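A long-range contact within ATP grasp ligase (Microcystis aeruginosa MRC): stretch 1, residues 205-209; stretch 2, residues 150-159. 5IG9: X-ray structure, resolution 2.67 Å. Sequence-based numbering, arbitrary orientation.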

ATOM      1  N   THR A 205       8.159 -16.671  -4.983  1.00 47.33           N
ATOM      2  CA  THR A 205       9.222 -15.983  -5.700  1.00 48.42           C
ATOM      3  C   THR A 205      10.486 -16.828  -5.617  1.00 49.67           C
ATOM      4  O   THR A 205      10.963 -17.132  -4.518  1.00 51.33           O
ATOM      5  CB  THR A 205       9.462 -14.584  -5.129  1.00 49.12           C
ATOM      6  OG1 THR A 205       8.277 -13.792  -5.288  1.00 50.68           O
ATOM      7  CG2 THR A 205      10.608 -13.904  -5.856  1.00 47.42           C
ATOM      8  N   PHE A 206      11.013 -17.212  -6.775  1.00 46.96           N
ATOM      9  CA  PHE A 206      12.212 -18.029  -6.872  1.00 47.45           C
ATOM     10  C   PHE A 206      13.362 -17.199  -7.423  1.00 48.40           C
ATOM     11  O   PHE A 206      13.165 -16.320  -8.267  1.00 51.93           O
ATOM     12  CB  PHE A 206      11.968 -19.251  -7.762  1.00 47.45           C
ATOM     13  CG  PHE A 206      10.798 -20.079  -7.332  1.00 47.27           C
ATOM     14  CD1 PHE A 206       9.527 -19.800  -7.801  1.00 48.01           C
ATOM     15  CD2 PHE A 206      10.964 -21.124  -6.440  1.00 47.37           C
ATOM     16  CE1 PHE A 206       8.447 -20.553  -7.402  1.00 49.35           C
ATOM     17  CE2 PHE A 206       9.886 -21.881  -6.037  1.00 45.76           C
ATOM     18  CZ  PHE A 206       8.626 -21.595  -6.519  1.00 50.97           C
ATOM     19  N   GLN A 207      14.568 -17.484  -6.934  1.00 46.75           N
ATOM     20  CA  GLN A 207      15.743 -16.698  -7.282  1.00 44.95           C
ATOM     21  C   GLN A 207      16.953 -17.589  -7.515  1.00 44.40           C
ATOM     22  O   GLN A 207      17.112 -18.623  -6.860  1.00 48.05           O
ATOM     23  CB  GLN A 207      16.079 -15.680  -6.185  1.00 44.20           C
ATOM     24  CG  GLN A 207      15.287 -14.393  -6.278  1.00 46.86           C
ATOM     25  CD  GLN A 207      15.848 -13.304  -5.390  1.00 48.95           C
ATOM     26  OE1 GLN A 207      16.486 -13.579  -4.377  1.00 53.09           O
ATOM     27  NE2 GLN A 207      15.618 -12.056  -5.772  1.00 50.16           N
ATOM     28  N   GLU A 208      17.805 -17.165  -8.447  1.00 41.15           N
ATOM     29  CA  GLU A 208      19.094 -17.812  -8.659  1.00 42.02           C
ATOM     30  C   GLU A 208      19.934 -17.751  -7.389  1.00 40.43           C
ATOM     31  O   GLU A 208      20.169 -16.673  -6.836  1.00 40.75           O
ATOM     32  CB  GLU A 208      19.824 -17.127  -9.816  1.00 44.65           C
ATOM     33  CG  GLU A 208      21.308 -17.451  -9.936  1.00 48.98           C
ATOM     34  CD  GLU A 208      21.985 -16.636 -11.028  1.00 50.91           C
ATOM     35  OE1 GLU A 208      21.382 -15.640 -11.483  1.00 46.26           O
ATOM     36  OE2 GLU A 208      23.113 -16.992 -11.439  1.00 52.31           O
ATOM     37  N   ASN A 209      20.375 -18.914  -6.921  1.00 42.66           N
ATOM     38  CA  ASN A 209      21.229 -18.995  -5.739  1.00 43.44           C
ATOM     39  C   ASN A 209      22.659 -18.699  -6.170  1.00 39.53           C
ATOM     40  O   ASN A 209      23.323 -19.543  -6.772  1.00 43.91           O
ATOM     41  CB  ASN A 209      21.115 -20.368  -5.088  1.00 48.17           C
ATOM     42  CG  ASN A 209      21.799 -20.435  -3.738  1.00 54.54           C
ATOM     43  OD1 ASN A 209      22.534 -19.527  -3.351  1.00 62.27           O
ATOM     44  ND2 ASN A 209      21.564 -21.522  -3.015  1.00 59.80           N
TER
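Stretch 2, residues 150-159: AVKQFAQEFE

Stretch 2 packs on stretch 1 as a helix laid along a strand. Residues 150-157 form the end of a helix that begins earlier in the chain, and residues 205-208 are extended. The two run in nearly the same direction, with a crossing angle of 18° and a closest approach of their axes of 9.3 Å. That spacing leaves room for a layer of side chains between the backbones, and no hydrogen bond crosses the interface; the contact rests on van der Waals packing, and the two sides together bury 294 Å².

The helix is held by its own backbone bonds, beginning here with F154 N to A150 O at 2.9 Å. A150 is buried but does not reach the strand. V151 makes the first contact. Its CA-to-CB bond points toward the strand, and its branched, compact side chain suits a place against an aromatic ring: V151 CG1 lies over one face of the F206 ring, 3.9 Å from the F206 ring centroid and 15° off the ring normal, in a CH-pi contact, while V151 CG2 comes within 3.6 Å of F206 CE1. F206, whose CA-to-CB bond points toward the helix, is buried, as befits a large apolar side chain.

K152, partly exposed, and Q153, exposed, are out of reach of the strand, places that suit long polar side chains. Three residues on from V151, nearly one helical turn, the CA-to-CB bond of F154 points toward the strand. With chi1 in the t well, its long, flat side chain reaches the strand backbone: F154 CE2 lies 3.9 Å from F206 O and 4.0 Å from both F206 CB and Q207 N, and F154 CZ lies 4.1 Å from E208 N, which sits at the ring edge. A phenylalanine can thus span three successive residues of the strand without offering a polar group of its own.

A155 points sideways and makes no contact, and Q156 and E157, both exposed, lie out of reach. The bond from E157 N to Q153 O is weak, at 3.3 Å, and the helix ends at E157. F158 is the first residue to leave helical phi/psi, at -108/40, yet its CA-to-CB bond points toward the strand. The flat face of F158 offers an apolar surface to the E208 CB methylene: E208 CB sits over one face, 3.9 Å from the F158 ring centroid and 12° off the normal. The carboxyl group also comes close, with E208 CD 3.3 Å from F158 CE1; E208 OE1 is hydrogen-bonded elsewhere in the structure.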

ATOM      1  N   ALA A 150       6.927 -23.420 -15.563  1.00 60.19           N
ATOM      2  CA  ALA A 150       7.911 -22.344 -15.586  1.00 55.00           C
ATOM      3  C   ALA A 150       8.897 -22.477 -14.432  1.00 52.45           C
ATOM      4  O   ALA A 150      10.080 -22.151 -14.578  1.00 52.72           O
ATOM      5  CB  ALA A 150       7.210 -20.988 -15.540  1.00 55.37           C
ATOM      6  N   VAL A 151       8.426 -22.957 -13.280  1.00 51.16           N
ATOM      7  CA  VAL A 151       9.300 -23.123 -12.125  1.00 51.12           C
ATOM      8  C   VAL A 151      10.277 -24.273 -12.346  1.00 52.88           C
ATOM      9  O   VAL A 151      11.466 -24.157 -12.027  1.00 58.27           O
ATOM     10  CB  VAL A 151       8.460 -23.323 -10.851  1.00 49.74           C
ATOM     11  CG1 VAL A 151       9.358 -23.639  -9.664  1.00 48.79           C
ATOM     12  CG2 VAL A 151       7.624 -22.085 -10.577  1.00 49.83           C
ATOM     13  N   LYS A 152       9.796 -25.398 -12.884  1.00 53.81           N
ATOM     14  CA  LYS A 152      10.698 -26.498 -13.225  1.00 55.66           C
ATOM     15  C   LYS A 152      11.757 -26.042 -14.218  1.00 50.46           C
ATOM     16  O   LYS A 152      12.950 -26.325 -14.053  1.00 46.14           O
ATOM     17  CB  LYS A 152       9.907 -27.673 -13.804  1.00 62.76           C
ATOM     18  CG  LYS A 152       8.942 -28.337 -12.840  1.00 73.87           C
ATOM     19  CD  LYS A 152       9.663 -29.044 -11.701  1.00 87.59           C
ATOM     20  CE  LYS A 152      10.627 -30.110 -12.206  1.00 95.29           C
ATOM     21  NZ  LYS A 152      12.022 -29.599 -12.301  1.00101.64           N
ATOM     22  N   GLN A 153      11.333 -25.323 -15.256  1.00 53.37           N
ATOM     23  CA  GLN A 153      12.270 -24.789 -16.235  1.00 52.11           C
ATOM     24  C   GLN A 153      13.258 -23.826 -15.587  1.00 49.48           C
ATOM     25  O   GLN A 153      14.433 -23.777 -15.970  1.00 49.42           O
ATOM     26  CB  GLN A 153      11.491 -24.098 -17.352  1.00 54.28           C
ATOM     27  CG  GLN A 153      12.129 -24.193 -18.715  1.00 59.14           C
ATOM     28  CD  GLN A 153      11.148 -23.872 -19.822  1.00 62.83           C
ATOM     29  OE1 GLN A 153      10.196 -24.618 -20.059  1.00 57.74           O
ATOM     30  NE2 GLN A 153      11.367 -22.753 -20.500  1.00 64.54           N
ATOM     31  N   PHE A 154      12.801 -23.058 -14.592  1.00 49.56           N
ATOM     32  CA  PHE A 154      13.671 -22.093 -13.925  1.00 45.64           C
ATOM     33  C   PHE A 154      14.697 -22.793 -13.041  1.00 46.15           C
ATOM     34  O   PHE A 154      15.878 -22.424 -13.039  1.00 46.49           O
ATOM     35  CB  PHE A 154      12.830 -21.113 -13.104  1.00 44.75           C
ATOM     36  CG  PHE A 154      13.616 -19.972 -12.515  1.00 44.55           C
ATOM     37  CD1 PHE A 154      13.949 -18.871 -13.287  1.00 43.65           C
ATOM     38  CD2 PHE A 154      14.005 -19.994 -11.188  1.00 41.14           C
ATOM     39  CE1 PHE A 154      14.665 -17.822 -12.750  1.00 42.00           C
ATOM     40  CE2 PHE A 154      14.721 -18.945 -10.647  1.00 41.36           C
ATOM     41  CZ  PHE A 154      15.050 -17.859 -11.429  1.00 41.48           C
ATOM     42  N   ALA A 155      14.269 -23.805 -12.285  1.00 46.87           N
ATOM     43  CA  ALA A 155      15.203 -24.516 -11.419  1.00 46.71           C
ATOM     44  C   ALA A 155      16.195 -25.346 -12.223  1.00 46.86           C
ATOM     45  O   ALA A 155      17.300 -25.626 -11.744  1.00 46.29           O
ATOM     46  CB  ALA A 155      14.441 -25.409 -10.440  1.00 46.77           C
ATOM     47  N   GLN A 156      15.827 -25.740 -13.444  1.00 46.27           N
ATOM     48  CA  GLN A 156      16.719 -26.561 -14.255  1.00 46.23           C
ATOM     49  C   GLN A 156      17.874 -25.746 -14.825  1.00 45.54           C
ATOM     50  O   GLN A 156      19.017 -26.216 -14.842  1.00 44.99           O
ATOM     51  CB  GLN A 156      15.937 -27.242 -15.378  1.00 48.51           C
ATOM     52  CG  GLN A 156      15.217 -28.513 -14.963  1.00 50.42           C
ATOM     53  CD  GLN A 156      14.370 -29.088 -16.085  1.00 54.02           C
ATOM     54  OE1 GLN A 156      14.111 -28.418 -17.088  1.00 58.78           O
ATOM     55  NE2 GLN A 156      13.934 -30.330 -15.922  1.00 56.94           N
ATOM     56  N   GLU A 157      17.606 -24.529 -15.300  1.00 41.45           N
ATOM     57  CA  GLU A 157      18.688 -23.764 -15.912  1.00 43.32           C
ATOM     58  C   GLU A 157      19.686 -23.266 -14.873  1.00 41.53           C
ATOM     59  O   GLU A 157      20.835 -22.969 -15.215  1.00 40.57           O
ATOM     60  CB  GLU A 157      18.123 -22.595 -16.718  1.00 45.58           C
ATOM     61  CG  GLU A 157      17.499 -21.506 -15.875  1.00 51.75           C
ATOM     62  CD  GLU A 157      16.920 -20.374 -16.708  1.00 54.98           C
ATOM     63  OE1 GLU A 157      16.398 -20.647 -17.810  1.00 51.06           O
ATOM     64  OE2 GLU A 157      16.989 -19.206 -16.259  1.00 52.01           O
ATOM     65  N   PHE A 158      19.276 -23.174 -13.609  1.00 42.95           N
ATOM     66  CA  PHE A 158      20.159 -22.829 -12.499  1.00 42.00           C
ATOM     67  C   PHE A 158      20.421 -24.044 -11.615  1.00 41.81           C
ATOM     68  O   PHE A 158      20.465 -23.943 -10.388  1.00 41.11           O
ATOM     69  CB  PHE A 158      19.577 -21.687 -11.668  1.00 40.96           C
ATOM     70  CG  PHE A 158      19.454 -20.386 -12.415  1.00 41.19           C
ATOM     71  CD1 PHE A 158      20.577 -19.636 -12.712  1.00 40.25           C
ATOM     72  CD2 PHE A 158      18.211 -19.902 -12.799  1.00 44.16           C
ATOM     73  CE1 PHE A 158      20.472 -18.443 -13.389  1.00 38.56           C
ATOM     74  CE2 PHE A 158      18.101 -18.703 -13.478  1.00 42.96           C
ATOM     75  CZ  PHE A 158      19.235 -17.973 -13.771  1.00 39.50           C
ATOM     76  N   GLU A 159      20.597 -25.216 -12.232  1.00 42.35           N
ATOM     77  CA  GLU A 159      20.772 -26.439 -11.455  1.00 42.46           C
ATOM     78  C   GLU A 159      22.139 -26.487 -10.786  1.00 42.85           C
ATOM     79  O   GLU A 159      22.269 -27.011  -9.676  1.00 45.87           O
ATOM     80  CB  GLU A 159      20.578 -27.665 -12.349  1.00 42.70           C
ATOM     81  CG  GLU A 159      20.521 -28.989 -11.601  1.00 44.21           C
ATOM     82  CD  GLU A 159      20.361 -30.175 -12.534  1.00 48.77           C
ATOM     83  OE1 GLU A 159      21.190 -31.107 -12.464  1.00 51.80           O
ATOM     84  OE2 GLU A 159      19.411 -30.169 -13.345  1.00 53.88           O
TER